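Local coordinates for protein beta-glucosidase (Chaetomella raphigera, PDB 6JXG) that probably hydrolyses terminal, non-reducing beta-D-glucosyl residues with release of beta-D-glucose, as a secreted family 3 glycoside hydrolase of cellulose degradation, at residues 32-37 with 250-255; 234-239 with 260-265; 350-355 with 407-412; 580-585 with 618-623; 630-635 with 666-671. All coordinates share one frame; numbering follows the deposited sequence.

Contact 1: residues 32-37 with 250-255; sequences VGWEKG and AMPGDN
Backbone hydrogen bonds from Ala250 to Val29 and Gly31 lead the chain up to the contact, and Met251 follows with its N bonded to the hydroxyl of Ser231. Pro252 comes next, across a cis peptide bond, and brings its ring against Trp34. Pro252 CG lies 3.7 Å from Trp34 CB, while Pro252 CB meets the indole at its edge, near the ring plane, 4.1 Å from Trp34 CE3. Trp34 CG, anti to the backbone N, leads the indole away past the proline to Phe256 and Trp309, which meet it edge-to-face. Pro252 O accepts Gly33 N at 2.9 Å from above the carbonyl plane, a bent bond of 144°. It ties the loop after helix 22-29 to that between helices 239-245 and 265-272, in the TIM-barrel part of the enzyme. Gly253 has a phi of 117°, where a CB would jam against the carbonyl of Pro252, so the turn calls for glycine. Asp254 holds CG in the crowded position between N and carbonyl carbon. Its OD2 therefore takes Trp34 N at 2.9 Å and 163°, from above the carboxylate plane. Gly257 N adds a weak bond to OD2 and Asn259 N binds OD1, donors that would probably favour the ionised carboxylate.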
# COMPACT_ATOMS: atom_id res chain seq x y z
N VAL A 32 10.84 9.53 -23.81
CA VAL A 32 10.74 9.55 -25.32
C VAL A 32 9.39 10.00 -25.86
O VAL A 32 9.27 10.26 -27.05
CB VAL A 32 11.05 8.19 -25.97
CG1 VAL A 32 12.44 7.76 -25.62
CG2 VAL A 32 10.03 7.14 -25.59
N GLY A 33 8.39 10.12 -24.98
CA GLY A 33 7.05 10.45 -25.40
C GLY A 33 6.06 9.39 -25.01
O GLY A 33 6.36 8.18 -25.06
N TRP A 34 4.82 9.79 -24.75
CA TRP A 34 3.76 8.85 -24.38
C TRP A 34 3.46 7.83 -25.51
O TRP A 34 3.24 8.20 -26.63
CB TRP A 34 2.52 9.63 -24.00
CG TRP A 34 1.32 8.82 -23.68
CD1 TRP A 34 0.12 8.94 -24.26
CD2 TRP A 34 1.18 7.82 -22.64
NE1 TRP A 34 -0.75 8.03 -23.71
CE2 TRP A 34 -0.13 7.34 -22.70
CE3 TRP A 34 2.07 7.27 -21.68
CZ2 TRP A 34 -0.64 6.34 -21.81
CZ3 TRP A 34 1.60 6.24 -20.79
CH2 TRP A 34 0.23 5.77 -20.88
N GLU A 35 3.50 6.53 -25.16
CA GLU A 35 3.34 5.40 -26.07
C GLU A 35 4.34 5.27 -27.18
O GLU A 35 4.20 4.36 -27.99
CB GLU A 35 1.90 5.32 -26.65
CG GLU A 35 0.90 5.33 -25.53
CD GLU A 35 -0.53 5.08 -26.00
OE1 GLU A 35 -0.70 4.78 -27.18
OE2 GLU A 35 -1.44 5.17 -25.19
N LYS A 36 5.42 6.03 -27.15
CA LYS A 36 6.39 5.93 -28.23
C LYS A 36 7.31 4.70 -28.01
O LYS A 36 7.62 3.97 -28.96
CB LYS A 36 7.25 7.20 -28.36
CG LYS A 36 6.54 8.50 -28.75
CD LYS A 36 5.82 8.43 -30.10
CE LYS A 36 4.27 8.49 -30.05
NZ LYS A 36 3.62 7.42 -30.89
N GLY A 37 7.77 4.50 -26.76
CA GLY A 37 8.39 3.27 -26.37
C GLY A 37 7.42 2.18 -26.01
O GLY A 37 6.20 2.40 -26.00
N ALA A 250 11.81 13.21 -16.54
CA ALA A 250 10.50 13.69 -16.95
C ALA A 250 9.76 12.64 -17.72
O ALA A 250 10.18 12.30 -18.82
CB ALA A 250 10.62 14.96 -17.79
N MET A 251 8.68 12.13 -17.16
CA MET A 251 7.90 11.12 -17.83
C MET A 251 6.47 11.61 -18.11
O MET A 251 5.90 12.23 -17.24
CB MET A 251 7.81 9.88 -16.93
CG MET A 251 9.08 9.06 -16.94
SD MET A 251 9.25 8.24 -18.56
CE MET A 251 11.02 8.34 -18.73
N PRO A 252 5.81 11.17 -19.21
CA PRO A 252 6.44 10.30 -20.24
C PRO A 252 7.39 11.02 -21.17
O PRO A 252 7.93 10.38 -22.13
CB PRO A 252 5.25 9.76 -21.03
CG PRO A 252 4.18 10.80 -20.87
CD PRO A 252 4.36 11.39 -19.48
N GLY A 253 7.61 12.35 -20.91
CA GLY A 253 8.52 13.22 -21.68
C GLY A 253 7.77 14.37 -22.37
O GLY A 253 8.24 15.53 -22.39
N ASP A 254 6.61 14.04 -22.96
CA ASP A 254 5.71 15.01 -23.51
C ASP A 254 4.40 15.04 -22.71
O ASP A 254 4.21 14.29 -21.69
CB ASP A 254 5.45 14.77 -25.01
CG ASP A 254 4.77 13.45 -25.31
OD1 ASP A 254 4.56 13.26 -26.52
OD2 ASP A 254 4.43 12.65 -24.38
N ASN A 255 3.46 15.88 -23.14
CA ASN A 255 2.21 15.94 -22.41
C ASN A 255 1.23 14.91 -22.95
O ASN A 255 0.40 15.25 -23.80
CB ASN A 255 1.62 17.34 -22.43
CG ASN A 255 0.26 17.42 -21.74
OD1 ASN A 255 -0.59 18.23 -22.12
ND2 ASN A 255 -0.02 16.51 -20.84
O HOH W 1 8.07 7.53 -22.18

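Contact 2: residues 234-239 with 260-265; sequences AAQHTT and YYLWGS
The tight part of this contact lies at Thr239 and Trp263. With Thr239 OG1 anti to its carbonyl carbon (chi1 -62°), the hydroxyl donates to Leu262 O at a short 2.5 Å, in the carbonyl plane and on a lone pair. In return, Trp263 NE1 gives its N-H to Thr239 O at 3.0 Å and 156°; the oxygen sits almost in the indole plane. Gln236, extended beyond CG, sets OE1 2.9 Å above one face of the Trp263 ring, toward its rim, with amide and ring planes 80° apart. This oxygen makes no bond to the indole N-H and is instead hydrogen-bonded to Ser242 OG. A leucine in place of Trp263 would lose the N-H held by Thr239 O and the ring face beneath Gln236 OE1, and would probably loosen the start of helix 239-245. The partly exposed side, at Gln236 and Leu262, relies on van der Waals contact and water: Leu262 CD1 approaches His237 O at 3.6 Å, Leu262 CB lies 3.5 Å from Gln236 NE2, and a water accepts from both Gln236 NE2 and Trp263 N. Segment 234-239 leads from strand 228-231, the last parallel strand of the TIM-barrel-type sheet, into helix 239-245. Thr238, bound to Glu211, is the N-cap of that helix; Trp263 packs on its Ser242 and Ala243, Thr239 on Asn266 and Ala270 of helix 265-272.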
# COMPACT_ATOMS: atom_id res chain seq x y z
N ALA A 234 3.19 13.38 -16.94
CA ALA A 234 2.90 14.76 -17.34
C ALA A 234 2.67 15.67 -16.12
O ALA A 234 1.85 16.60 -16.18
CB ALA A 234 1.74 14.84 -18.32
N ALA A 235 3.37 15.39 -15.01
CA ALA A 235 3.25 16.21 -13.78
C ALA A 235 4.32 17.31 -13.81
O ALA A 235 4.37 18.17 -12.93
CB ALA A 235 3.34 15.36 -12.50
N GLN A 236 5.17 17.33 -14.86
CA GLN A 236 6.17 18.41 -15.01
C GLN A 236 5.42 19.60 -15.66
O GLN A 236 4.62 19.39 -16.57
CB GLN A 236 7.32 18.00 -15.93
CG GLN A 236 8.32 19.08 -16.29
CD GLN A 236 9.40 18.58 -17.25
OE1 GLN A 236 10.60 18.78 -17.03
NE2 GLN A 236 8.97 17.95 -18.31
N HIS A 237 5.70 20.82 -15.22
CA HIS A 237 5.01 22.02 -15.69
C HIS A 237 5.90 22.98 -16.41
O HIS A 237 5.42 23.69 -17.28
CB HIS A 237 4.32 22.79 -14.54
CG HIS A 237 3.22 22.00 -13.95
ND1 HIS A 237 1.93 22.09 -14.41
CD2 HIS A 237 3.26 20.93 -13.13
CE1 HIS A 237 1.19 21.17 -13.81
NE2 HIS A 237 1.99 20.44 -13.04
N THR A 238 7.15 23.10 -15.99
CA THR A 238 8.09 24.03 -16.63
C THR A 238 9.44 23.39 -16.89
O THR A 238 9.82 22.45 -16.21
CB THR A 238 8.32 25.29 -15.74
OG1 THR A 238 9.17 25.00 -14.62
CG2 THR A 238 6.99 25.82 -15.22
N THR A 239 10.18 23.94 -17.83
CA THR A 239 11.55 23.49 -18.06
C THR A 239 12.46 23.79 -16.83
O THR A 239 13.14 22.91 -16.25
CB THR A 239 12.13 24.20 -19.31
OG1 THR A 239 11.38 23.86 -20.45
CG2 THR A 239 13.61 23.82 -19.53
N TYR A 260 5.52 17.50 -27.43
CA TYR A 260 6.21 18.70 -26.96
C TYR A 260 6.95 18.33 -25.67
O TYR A 260 6.32 17.85 -24.72
CB TYR A 260 5.24 19.79 -26.71
CG TYR A 260 5.91 21.08 -26.26
CD1 TYR A 260 6.17 22.07 -27.19
CD2 TYR A 260 6.26 21.30 -24.92
CE1 TYR A 260 6.76 23.27 -26.81
CE2 TYR A 260 6.89 22.47 -24.55
CZ TYR A 260 7.12 23.46 -25.52
OH TYR A 260 7.71 24.67 -25.22
N TYR A 261 8.24 18.66 -25.62
CA TYR A 261 9.15 18.20 -24.56
C TYR A 261 9.74 19.41 -23.79
O TYR A 261 10.49 20.23 -24.37
CB TYR A 261 10.29 17.34 -25.14
CG TYR A 261 9.81 16.11 -25.82
CD1 TYR A 261 9.80 14.88 -25.18
CD2 TYR A 261 9.32 16.18 -27.13
CE1 TYR A 261 9.33 13.76 -25.83
CE2 TYR A 261 8.81 15.08 -27.78
CZ TYR A 261 8.85 13.85 -27.16
OH TYR A 261 8.36 12.78 -27.86
N LEU A 262 9.33 19.56 -22.55
CA LEU A 262 9.83 20.68 -21.71
C LEU A 262 11.29 20.54 -21.41
O LEU A 262 11.97 21.52 -21.16
CB LEU A 262 9.03 20.80 -20.39
CG LEU A 262 7.64 21.38 -20.60
CD1 LEU A 262 6.67 21.13 -19.47
CD2 LEU A 262 7.75 22.88 -20.83
N TRP A 263 11.79 19.31 -21.48
CA TRP A 263 13.24 19.05 -21.35
C TRP A 263 13.82 18.73 -22.77
O TRP A 263 13.60 19.53 -23.67
CB TRP A 263 13.53 18.04 -20.27
CG TRP A 263 13.53 18.59 -18.88
CD1 TRP A 263 13.24 19.89 -18.47
CD2 TRP A 263 13.78 17.86 -17.66
NE1 TRP A 263 13.37 20.01 -17.09
CE2 TRP A 263 13.65 18.76 -16.58
CE3 TRP A 263 14.05 16.54 -17.40
CZ2 TRP A 263 13.86 18.37 -15.27
CZ3 TRP A 263 14.25 16.14 -16.08
CH2 TRP A 263 14.22 17.06 -15.03
N GLY A 264 14.52 17.62 -23.00
CA GLY A 264 15.10 17.43 -24.31
C GLY A 264 16.00 18.66 -24.68
O GLY A 264 16.70 19.22 -23.79
N SER A 265 15.87 19.12 -25.93
CA SER A 265 16.58 20.31 -26.41
C SER A 265 16.20 21.53 -25.62
O SER A 265 16.98 22.42 -25.55
CB SER A 265 16.19 20.72 -27.82
OG SER A 265 16.40 19.71 -28.69
O HOH W 2 9.99 16.90 -20.86

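Contact 3: residues 350-355 with 407-412; sequences ASLAII and QGTKLV
Leu352 and Leu411 project from the same face of a parallel strand pair, and they meet there. Leu411 CG is anti to its carbonyl carbon, which carries the branch tip CD2 across to Leu352 CB at 3.9 Å and to Ile354 CG1 at 4.3 Å. Leu352 also crosses Thr409 obliquely, its CB 3.9 Å from Thr409 OG1. Ser351, Ala353, Lys410 and Val412 occupy the reverse face, where Ala353 CB stands 4.2 Å from Val412 CB. Ser351 OG turns to Glu430 N, and Lys410, bent at chi2 and chi4, folds its amine back onto Leu411 O at 3.2 Å, above that carbonyl plane. Four backbone bonds fix the register: Lys410 N to Ala350 O is nearly straight at 171°, Leu352 N meets Lys410 O at 2.8 Å almost along the C=O axis, and Val412 N to Leu352 O and Ile354 N to Val412 O continue the series. The strand axes are 4.6 Å apart at 29°. Gly408, with positive phi, closes helix 396-406 in a Schellman motif, and Leu411 packs back on Thr401 and Ala404 of that helix. This is the beta-alpha-beta crossover of an alpha/beta sheet, with 410-414 as one of its edge strands, within the family 3 C-terminal domain.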
# COMPACT_ATOMS: atom_id res chain seq x y z
N ALA A 350 -26.33 -28.61 5.05
CA ALA A 350 -27.13 -29.44 4.14
C ALA A 350 -27.30 -28.66 2.84
O ALA A 350 -27.36 -29.22 1.77
CB ALA A 350 -28.51 -29.72 4.75
N SER A 351 -27.39 -27.33 2.97
CA SER A 351 -27.62 -26.48 1.81
C SER A 351 -27.06 -25.09 2.08
O SER A 351 -27.01 -24.67 3.24
CB SER A 351 -29.11 -26.40 1.56
OG SER A 351 -29.73 -25.89 2.69
N LEU A 352 -26.70 -24.38 1.00
CA LEU A 352 -26.03 -23.08 1.08
C LEU A 352 -26.47 -22.24 -0.08
O LEU A 352 -26.34 -22.67 -1.20
CB LEU A 352 -24.54 -23.36 0.95
CG LEU A 352 -23.46 -22.70 1.77
CD1 LEU A 352 -23.80 -22.41 3.22
CD2 LEU A 352 -22.23 -23.61 1.66
N ALA A 353 -27.08 -21.10 0.17
CA ALA A 353 -27.38 -20.15 -0.88
C ALA A 353 -26.15 -19.24 -1.13
O ALA A 353 -25.45 -18.85 -0.16
CB ALA A 353 -28.62 -19.30 -0.50
N ILE A 354 -25.89 -18.93 -2.40
CA ILE A 354 -24.70 -18.11 -2.82
C ILE A 354 -25.26 -16.91 -3.58
O ILE A 354 -25.89 -17.07 -4.65
CB ILE A 354 -23.68 -18.95 -3.61
CG1 ILE A 354 -23.22 -20.15 -2.79
CG2 ILE A 354 -22.50 -18.10 -4.14
CD1 ILE A 354 -22.34 -19.91 -1.57
N ILE A 355 -25.13 -15.71 -2.97
CA ILE A 355 -25.88 -14.55 -3.40
C ILE A 355 -24.96 -13.36 -3.70
O ILE A 355 -24.14 -13.00 -2.89
CB ILE A 355 -26.95 -14.16 -2.33
CG1 ILE A 355 -27.86 -15.34 -2.06
CG2 ILE A 355 -27.74 -12.91 -2.72
CD1 ILE A 355 -28.54 -15.28 -0.73
N GLN A 407 -18.82 -32.28 0.35
CA GLN A 407 -19.62 -32.48 1.59
C GLN A 407 -21.11 -32.75 1.31
O GLN A 407 -21.90 -32.80 2.21
CB GLN A 407 -19.48 -31.27 2.48
CG GLN A 407 -18.04 -31.01 2.79
CD GLN A 407 -17.88 -29.88 3.75
OE1 GLN A 407 -18.83 -29.20 4.08
NE2 GLN A 407 -16.67 -29.69 4.21
N GLY A 408 -21.47 -32.91 0.06
CA GLY A 408 -22.87 -33.10 -0.32
C GLY A 408 -23.78 -31.95 0.06
O GLY A 408 -24.99 -32.13 0.19
N THR A 409 -23.26 -30.75 0.21
CA THR A 409 -24.18 -29.64 0.43
C THR A 409 -24.77 -29.19 -0.90
O THR A 409 -24.11 -29.15 -1.89
CB THR A 409 -23.65 -28.44 1.28
OG1 THR A 409 -23.73 -27.17 0.60
CG2 THR A 409 -22.39 -28.70 1.87
N LYS A 410 -26.04 -28.83 -0.87
CA LYS A 410 -26.73 -28.39 -2.03
C LYS A 410 -26.50 -26.88 -2.16
O LYS A 410 -26.58 -26.16 -1.15
CB LYS A 410 -28.21 -28.71 -1.84
CG LYS A 410 -29.06 -28.65 -3.09
CD LYS A 410 -29.86 -27.36 -3.16
CE LYS A 410 -30.59 -27.19 -4.48
NZ LYS A 410 -29.69 -27.34 -5.67
N LEU A 411 -26.28 -26.38 -3.38
CA LEU A 411 -26.12 -24.95 -3.60
C LEU A 411 -27.28 -24.31 -4.32
O LEU A 411 -27.71 -24.80 -5.33
CB LEU A 411 -24.83 -24.68 -4.37
CG LEU A 411 -23.52 -25.19 -3.76
CD1 LEU A 411 -22.44 -25.11 -4.81
CD2 LEU A 411 -23.10 -24.42 -2.54
N VAL A 412 -27.79 -23.23 -3.74
CA VAL A 412 -28.80 -22.41 -4.30
C VAL A 412 -28.23 -21.05 -4.76
O VAL A 412 -27.85 -20.15 -3.93
CB VAL A 412 -29.92 -22.17 -3.26
CG1 VAL A 412 -31.08 -21.41 -3.93
CG2 VAL A 412 -30.40 -23.48 -2.67

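Contact 4: residues 580-585 with 618-623; sequences TTFQYS and AKVTNS
Gln583 and Thr621 form the central hydrogen-bonded pair of these antiparallel strands, Gln583 N giving its proton to Thr621 O at 2.8 Å and 164°, with Thr621 N returning one to Gln583 O. Ser585 and Lys619 repeat the pattern, and Ser623 N extends it to Thr581 O. The non-hydrogen-bonded pairs between carry the face of Phe582, Tyr584 and Val620, with Asn622 at its end. Val620 serves two rings: its CG2 sits over one face of the Tyr584 ring, toward the rim and 4.2 Å from Tyr584 CD1, while its CG1 reaches Phe582 CD1 at 4.0 Å. Val620 CG1 is anti to the backbone N (chi1 176°), so its two methyls part toward the two aromatics. Pairing of this kind builds one sheet of the fibronectin type III-like beta-sandwich, strand 612-622 running between 582-591 and 663-671. The opposite face, of Gln583, Ser585, Lys619 and Thr621, is polar. One water on it donates to Gln583 O and Lys619 O, bonds Ser585 OG and lies 2.8 Å from Thr621 OG1. At the end of the strand pair, Thr581 OG1 and Ser623 OG share a hydrogen bond of 2.6 Å, both hydroxyls standing in the crowded position between N and carbonyl carbon. A second water accepts from Gln583 NE2 and also bonds Ser623 OG. In the outer shell, Ser663 holds Thr621 OG1, and the Tyr584 hydroxyl is hydrogen-bonded to Glu630. Asn622 is fixed at both ends of its amide, ND2 to Val626 O and Leu658 O, OD1 to Gly624 N.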
# COMPACT_ATOMS: atom_id res chain seq x y z
N THR A 580 -9.75 -19.11 17.08
CA THR A 580 -9.39 -19.26 18.49
C THR A 580 -9.29 -17.97 19.27
O THR A 580 -9.71 -16.93 18.81
CB THR A 580 -7.93 -19.67 18.79
OG1 THR A 580 -6.99 -19.45 17.73
CG2 THR A 580 -7.86 -20.81 19.54
N THR A 581 -8.75 -18.09 20.50
CA THR A 581 -8.52 -16.96 21.40
C THR A 581 -7.09 -16.97 21.85
O THR A 581 -6.44 -17.99 21.87
CB THR A 581 -9.44 -17.03 22.65
OG1 THR A 581 -9.26 -18.30 23.35
CG2 THR A 581 -10.88 -16.89 22.27
N PHE A 582 -6.57 -15.81 22.22
CA PHE A 582 -5.23 -15.66 22.69
C PHE A 582 -5.19 -14.88 24.01
O PHE A 582 -6.01 -13.98 24.28
CB PHE A 582 -4.44 -14.90 21.64
CG PHE A 582 -4.41 -15.58 20.34
CD1 PHE A 582 -3.43 -16.52 20.07
CD2 PHE A 582 -5.34 -15.28 19.36
CE1 PHE A 582 -3.40 -17.17 18.82
CE2 PHE A 582 -5.33 -15.92 18.15
CZ PHE A 582 -4.35 -16.86 17.87
N GLN A 583 -4.24 -15.25 24.84
CA GLN A 583 -3.99 -14.60 26.11
C GLN A 583 -2.57 -14.08 26.16
O GLN A 583 -1.67 -14.70 25.64
CB GLN A 583 -4.23 -15.54 27.27
CG GLN A 583 -5.72 -15.82 27.45
CD GLN A 583 -5.95 -16.99 28.38
OE1 GLN A 583 -5.01 -17.68 28.76
NE2 GLN A 583 -7.20 -17.24 28.70
N TYR A 584 -2.40 -12.92 26.77
CA TYR A 584 -1.12 -12.25 26.74
C TYR A 584 -0.59 -12.13 28.17
O TYR A 584 -1.37 -11.87 29.07
CB TYR A 584 -1.31 -10.86 26.22
CG TYR A 584 -1.55 -10.67 24.75
CD1 TYR A 584 -0.69 -9.85 24.00
CD2 TYR A 584 -2.68 -11.18 24.15
CE1 TYR A 584 -0.94 -9.58 22.66
CE2 TYR A 584 -2.88 -10.98 22.79
CZ TYR A 584 -2.03 -10.15 22.07
OH TYR A 584 -2.21 -9.98 20.74
N SER A 585 0.69 -12.29 28.37
CA SER A 585 1.28 -12.08 29.67
C SER A 585 2.77 -11.76 29.53
O SER A 585 3.31 -11.67 28.43
CB SER A 585 1.09 -13.31 30.55
OG SER A 585 1.75 -14.41 29.99
N ALA A 618 6.58 -10.04 24.95
CA ALA A 618 5.44 -10.58 25.68
C ALA A 618 5.25 -12.02 25.32
O ALA A 618 5.78 -12.51 24.28
CB ALA A 618 4.15 -9.77 25.42
N LYS A 619 4.52 -12.72 26.18
CA LYS A 619 4.15 -14.09 25.91
C LYS A 619 2.71 -14.15 25.44
O LYS A 619 1.82 -13.55 26.09
CB LYS A 619 4.29 -14.97 27.16
CG LYS A 619 3.76 -16.38 26.94
CD LYS A 619 4.40 -17.31 27.96
CE LYS A 619 3.73 -17.32 29.30
NZ LYS A 619 2.37 -17.82 29.03
N VAL A 620 2.47 -14.91 24.35
CA VAL A 620 1.13 -15.04 23.81
C VAL A 620 0.82 -16.53 23.81
O VAL A 620 1.71 -17.38 23.49
CB VAL A 620 1.07 -14.57 22.35
CG1 VAL A 620 -0.31 -14.79 21.77
CG2 VAL A 620 1.44 -13.09 22.27
N THR A 621 -0.41 -16.85 24.21
CA THR A 621 -0.86 -18.21 24.41
C THR A 621 -2.14 -18.38 23.67
O THR A 621 -3.03 -17.54 23.82
CB THR A 621 -1.17 -18.45 25.90
OG1 THR A 621 0.07 -18.37 26.64
CG2 THR A 621 -1.73 -19.82 26.09
N ASN A 622 -2.23 -19.45 22.90
CA ASN A 622 -3.48 -19.85 22.27
C ASN A 622 -4.31 -20.56 23.32
O ASN A 622 -3.97 -21.67 23.72
CB ASN A 622 -3.22 -20.79 21.09
CG ASN A 622 -4.48 -21.24 20.37
OD1 ASN A 622 -5.57 -21.17 20.91
ND2 ASN A 622 -4.32 -21.68 19.10
N SER A 623 -5.40 -19.90 23.73
CA SER A 623 -6.24 -20.34 24.84
C SER A 623 -7.46 -21.09 24.30
O SER A 623 -8.32 -21.50 25.07
CB SER A 623 -6.63 -19.13 25.70
OG SER A 623 -7.22 -18.14 24.89
O HOH W 3 0.19 -15.71 27.61
O HOH W 4 -8.66 -16.19 26.53

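Contact 5: residues 630-635 with 666-671; sequences EVAQLY and VTFNLR
Strands 630-635 and 666-671 pass 8.3 Å apart with their directions 35° from each other, and their nearest CA atoms, Ala632 and Val666, are 7.0 Å apart, a spacing of facing layers and not of hydrogen-bonded neighbours. The contact is made mainly by side chains. Phe668 is the centre: its CG is anti to the carbonyl carbon, and Leu634 CB lies over the middle of the ring, 4.0 Å from the centroid and only 12° off the normal, a CH-pi contact. The ring is gripped at its edge as well, with Ala632 CB in plane at 3.8 Å from Phe668 CZ and Ala632 O near the plane at 3.5 Å from Phe668 CE1. Ala632 CB also meets Val666 CG2 at 3.8 Å. Beyond the ring, Leu634 CG runs anti to its backbone N, so that CD1 touches Phe668 CB at 3.9 Å and meets Leu670 CD2, tip to tip, at 3.8 Å. An alanine at Phe668 would remove the ring beneath Leu634 CB and beside Ala632, and would probably weaken the joint between the two layers. All six residues that touch are buried, as expected for a sandwich core. Strand 628-637 belongs to the four-stranded sheet, where Ala632 pairs through its backbone with Asp654 of strand 649-658. Strand 663-671 belongs to the three-stranded one, in which Phe668 rests on Val616 and Val666 on Val620 of strand 612-622. The contact thus spans the interior between the two sheets.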
# COMPACT_ATOMS: atom_id res chain seq x y z
N GLU A 630 -1.85 -14.99 15.78
CA GLU A 630 -2.22 -13.70 16.37
C GLU A 630 -1.23 -12.62 15.99
O GLU A 630 -0.01 -12.85 15.97
CB GLU A 630 -2.27 -13.86 17.89
CG GLU A 630 -2.35 -12.57 18.69
CD GLU A 630 -3.69 -11.88 18.60
OE1 GLU A 630 -4.13 -11.27 19.63
OE2 GLU A 630 -4.27 -11.90 17.50
N VAL A 631 -1.73 -11.42 15.70
CA VAL A 631 -0.91 -10.25 15.42
C VAL A 631 -0.85 -9.42 16.70
O VAL A 631 -1.78 -8.69 17.02
CB VAL A 631 -1.45 -9.38 14.24
CG1 VAL A 631 -0.56 -8.16 13.98
CG2 VAL A 631 -1.53 -10.19 13.00
N ALA A 632 0.22 -9.64 17.50
CA ALA A 632 0.44 -8.79 18.68
C ALA A 632 0.92 -7.42 18.24
O ALA A 632 1.73 -7.32 17.34
CB ALA A 632 1.42 -9.41 19.57
N GLN A 633 0.47 -6.39 18.93
CA GLN A 633 0.69 -4.99 18.56
C GLN A 633 1.19 -4.24 19.75
O GLN A 633 0.72 -4.50 20.88
CB GLN A 633 -0.56 -4.32 18.06
CG GLN A 633 -1.10 -5.03 16.83
CD GLN A 633 -2.56 -4.79 16.56
OE1 GLN A 633 -3.04 -3.67 16.66
NE2 GLN A 633 -3.26 -5.84 16.18
N LEU A 634 2.12 -3.31 19.48
CA LEU A 634 2.68 -2.39 20.45
C LEU A 634 2.37 -0.97 20.06
O LEU A 634 2.76 -0.55 18.96
CB LEU A 634 4.20 -2.49 20.46
CG LEU A 634 5.08 -2.02 21.60
CD1 LEU A 634 6.42 -1.47 21.21
CD2 LEU A 634 4.45 -1.36 22.78
N TYR A 635 1.75 -0.24 20.99
CA TYR A 635 1.40 1.19 20.88
C TYR A 635 2.16 1.94 22.02
O TYR A 635 2.35 1.42 23.18
CB TYR A 635 -0.11 1.42 20.99
CG TYR A 635 -0.90 0.78 19.87
CD1 TYR A 635 -1.23 1.47 18.72
CD2 TYR A 635 -1.24 -0.57 19.92
CE1 TYR A 635 -1.92 0.86 17.68
CE2 TYR A 635 -1.93 -1.19 18.87
CZ TYR A 635 -2.22 -0.48 17.73
OH TYR A 635 -2.89 -1.14 16.71
N VAL A 666 6.51 -12.90 21.55
CA VAL A 666 6.51 -11.81 20.55
C VAL A 666 7.51 -10.77 20.94
O VAL A 666 7.71 -10.55 22.09
CB VAL A 666 5.09 -11.23 20.28
CG1 VAL A 666 4.27 -12.32 19.69
CG2 VAL A 666 4.46 -10.67 21.52
N THR A 667 8.13 -10.15 19.95
CA THR A 667 9.25 -9.24 20.17
C THR A 667 9.07 -8.01 19.35
O THR A 667 8.73 -8.12 18.15
CB THR A 667 10.55 -9.96 19.79
OG1 THR A 667 10.74 -11.01 20.76
CG2 THR A 667 11.70 -9.05 19.78
N PHE A 668 9.24 -6.86 19.98
CA PHE A 668 9.14 -5.59 19.28
C PHE A 668 10.46 -4.84 19.47
O PHE A 668 10.72 -4.43 20.58
CB PHE A 668 7.97 -4.71 19.81
CG PHE A 668 6.69 -5.47 20.01
CD1 PHE A 668 5.96 -5.93 18.88
CD2 PHE A 668 6.27 -5.84 21.27
CE1 PHE A 668 4.74 -6.62 19.04
CE2 PHE A 668 5.08 -6.62 21.42
CZ PHE A 668 4.30 -6.98 20.30
N ASN A 669 11.23 -4.65 18.40
CA ASN A 669 12.46 -3.83 18.45
C ASN A 669 12.20 -2.38 18.04
O ASN A 669 11.63 -2.11 16.96
CB ASN A 669 13.51 -4.48 17.57
CG ASN A 669 13.89 -5.85 18.06
OD1 ASN A 669 14.22 -6.04 19.25
ND2 ASN A 669 13.82 -6.84 17.17
N LEU A 670 12.56 -1.47 18.93
CA LEU A 670 12.26 -0.07 18.78
C LEU A 670 13.48 0.72 18.31
O LEU A 670 14.60 0.62 18.89
CB LEU A 670 11.75 0.54 20.10
CG LEU A 670 10.42 -0.00 20.57
CD1 LEU A 670 10.22 0.35 22.06
CD2 LEU A 670 9.30 0.60 19.73
N ARG A 671 13.29 1.44 17.23
CA ARG A 671 14.31 2.36 16.74
C ARG A 671 14.26 3.63 17.56
O ARG A 671 13.22 3.99 18.10
CB ARG A 671 14.04 2.69 15.26
CG ARG A 671 14.15 1.52 14.29
CD ARG A 671 13.56 1.88 12.96
NE ARG A 671 12.13 2.21 13.08
CZ ARG A 671 11.39 2.53 12.03
NH1 ARG A 671 11.91 2.52 10.80
NH2 ARG A 671 10.15 2.88 12.22

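From the N terminus, contact 1 closes the longest loop, bringing 32-37 onto 250-255 across 212 intervening residues. Contact 2, closing a loop of 20, opens inside that span and ends beyond it, so the two cross; Val32 O meets Tyr261 OH at 2.8 Å and Met251 O meets Ala234 N at 3.0 Å, binding them into one cluster. Contact 3 follows in series, spanning 51 residues within the C-terminal alpha/beta domain, its centre about 53 Å from that of contact 1. Contacts 4 and 5, also in series, close loops of 32 and 30 residues with centres about 14 Å apart: the first pairs strands within one sandwich sheet, the second joins that sheet to its partner.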